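Local atomic coordinates of oxalate biosynthetic component 1 (Burkholderia thailandensis, PDB entry 5IKY), a protein that probably makes oxalate under quorum-sensing control as a bifunctional enzyme, combining a serine-hydrolase activity of the alpha/beta-hydrolase type with an additional lyase activity. Residues 58-63 with 177-182. Sequence-based numbering, arbitrary orientation.
Sequences GGIVRE and DSLFEN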
loop_
_atom_site.group_PDB
_atom_site.type_symbol
_atom_site.label_atom_id
_atom_site.label_comp_id
_atom_site.label_asym_id
_atom_site.label_seq_id
_atom_site.Cartn_x
_atom_site.Cartn_y
_atom_site.Cartn_z
ATOM N N GLY A 58 -10.868 48.445 2.399
ATOM C CA GLY A 58 -10.128 48.355 1.153
ATOM C C GLY A 58 -9.894 46.943 0.651
ATOM O O GLY A 58 -9.405 46.753 -0.462
ATOM N N GLY A 59 -10.239 45.952 1.469
ATOM C CA GLY A 59 -10.099 44.559 1.082
ATOM C C GLY A 59 -11.288 44.050 0.287
ATOM O O GLY A 59 -12.369 44.637 0.334
ATOM N N ILE A 60 -11.093 42.956 -0.445
ATOM C CA ILE A 60 -12.168 42.373 -1.244
ATOM C C ILE A 60 -12.575 41.001 -0.717
ATOM O O ILE A 60 -11.768 40.298 -0.109
ATOM C CB ILE A 60 -11.769 42.242 -2.726
ATOM C CG1 ILE A 60 -10.570 41.307 -2.876
ATOM C CG2 ILE A 60 -11.459 43.606 -3.318
ATOM C CD1 ILE A 60 -10.105 41.150 -4.300
ATOM N N VAL A 61 -13.829 40.622 -0.951
ATOM C CA VAL A 61 -14.338 39.345 -0.459
ATOM C C VAL A 61 -15.229 38.643 -1.485
ATOM O O VAL A 61 -15.912 39.285 -2.286
ATOM C CB VAL A 61 -15.127 39.528 0.862
ATOM C CG1 VAL A 61 -16.494 40.141 0.602
ATOM C CG2 VAL A 61 -15.267 38.205 1.600
ATOM N N ARG A 62 -15.188 37.314 -1.470
ATOM C CA ARG A 62 -16.101 36.491 -2.250
ATOM C C ARG A 62 -16.850 35.572 -1.296
ATOM O O ARG A 62 -16.333 34.529 -0.894
ATOM C CB ARG A 62 -15.349 35.678 -3.306
ATOM C CG ARG A 62 -16.233 34.755 -4.135
ATOM C CD ARG A 62 -17.111 35.526 -5.110
ATOM N NE ARG A 62 -17.894 34.633 -5.962
ATOM C CZ ARG A 62 -19.176 34.343 -5.766
ATOM N NH1 ARG A 62 -19.832 34.886 -4.751
ATOM N NH2 ARG A 62 -19.805 33.516 -6.592
ATOM N N GLU A 63 -18.061 35.970 -0.920
ATOM C CA GLU A 63 -18.823 35.228 0.076
ATOM C C GLU A 63 -20.176 34.764 -0.447
ATOM O O GLU A 63 -20.792 35.428 -1.278
ATOM C CB GLU A 63 -19.024 36.078 1.332
ATOM C CG GLU A 63 -19.782 37.375 1.096
ATOM C CD GLU A 63 -20.184 38.054 2.390
ATOM O OE1 GLU A 63 -20.319 37.350 3.415
ATOM O OE2 GLU A 63 -20.369 39.290 2.385
ATOM N N ASP A 177 -10.029 43.370 -11.899
ATOM C CA ASP A 177 -11.275 43.639 -12.599
ATOM C C ASP A 177 -12.152 42.427 -12.539
ATOM O O ASP A 177 -13.362 42.522 -12.297
ATOM C CB ASP A 177 -11.009 44.021 -14.074
ATOM C CG ASP A 177 -10.359 42.904 -14.877
ATOM O OD1 ASP A 177 -9.902 41.910 -14.276
ATOM O OD2 ASP A 177 -10.337 42.996 -16.121
ATOM N N SER A 178 -11.507 41.297 -12.815
ATOM C CA SER A 178 -12.196 40.046 -13.051
ATOM C C SER A 178 -12.845 39.537 -11.775
ATOM O O SER A 178 -13.889 38.874 -11.802
ATOM C CB SER A 178 -11.234 38.993 -13.613
ATOM O OG SER A 178 -11.897 37.738 -13.835
ATOM N N LEU A 179 -12.209 39.837 -10.653
ATOM C CA LEU A 179 -12.757 39.448 -9.370
ATOM C C LEU A 179 -14.074 40.178 -9.147
ATOM O O LEU A 179 -15.073 39.572 -8.764
ATOM C CB LEU A 179 -11.760 39.737 -8.251
ATOM C CG LEU A 179 -10.394 39.089 -8.484
ATOM C CD1 LEU A 179 -9.399 39.453 -7.391
ATOM C CD2 LEU A 179 -10.533 37.578 -8.607
ATOM N N PHE A 180 -14.069 41.480 -9.414
ATOM C CA PHE A 180 -15.278 42.289 -9.339
ATOM C C PHE A 180 -16.346 41.795 -10.314
ATOM O O PHE A 180 -17.530 41.762 -9.983
ATOM C CB PHE A 180 -14.949 43.758 -9.611
ATOM C CG PHE A 180 -14.182 44.419 -8.503
ATOM C CD1 PHE A 180 -14.449 44.103 -7.181
ATOM C CD2 PHE A 180 -13.200 45.357 -8.778
ATOM C CE1 PHE A 180 -13.753 44.706 -6.154
ATOM C CE2 PHE A 180 -12.498 45.964 -7.753
ATOM C CZ PHE A 180 -12.775 45.638 -6.438
ATOM N N GLU A 181 -15.919 41.400 -11.510
ATOM C CA GLU A 181 -16.840 40.892 -12.520
ATOM C C GLU A 181 -17.306 39.472 -12.196
ATOM O O GLU A 181 -18.252 38.968 -12.803
ATOM C CB GLU A 181 -16.185 40.924 -13.904
ATOM N N ASN A 182 -16.641 38.833 -11.236
ATOM C CA ASN A 182 -16.988 37.468 -10.845
ATOM C C ASN A 182 -17.502 37.353 -9.412
ATOM O O ASN A 182 -17.387 36.294 -8.794
ATOM C CB ASN A 182 -15.785 36.539 -11.021
ATOM C CG ASN A 182 -15.680 35.982 -12.428
ATOM O OD1 ASN A 182 -16.427 36.375 -13.324
ATOM N ND2 ASN A 182 -14.749 35.055 -12.626
#
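Ile60 holds CG1 between its backbone N and carbonyl carbon (chi1 62°) with the chain extended beyond it, which sends CD1 to Leu179 and leaves CG2, the other branch, to meet Phe180. The contact is a worked example of how a helix is laid against one face of an antiparallel sheet, here a three-stranded sheet in the N-terminal domain whose central strand, 60-64, runs between strands 156-160 and 185-186. The touching methyls, Ile60 CD1 and Leu179 CD1, come within 3.6 Å, and the two side chains cross at about a right angle. Phe180 starts out away from the strand, yet its chi1 of -71° swings the ring back, so that its CE1 lies 3.8 Å from Ile60 CG2, with CZ almost as near. Met186 touches both Ile60 and Phe180, while Met168 of helix 162-172 touches Leu179, and Trp184 packs on Ile60, Leu179 and Arg62, bridging strand and helix. Two residues along the strand the character turns polar. Arg62 also leaves the strand toward the helix, and its guanidinium is gripped through NH2 by the carbonyl of Pro107, with a weak second bond to that of Ser108. The backbone carbonyl O of Asn182 lies 3.3 Å from Arg62 NE, approaching the guanidinium obliquely.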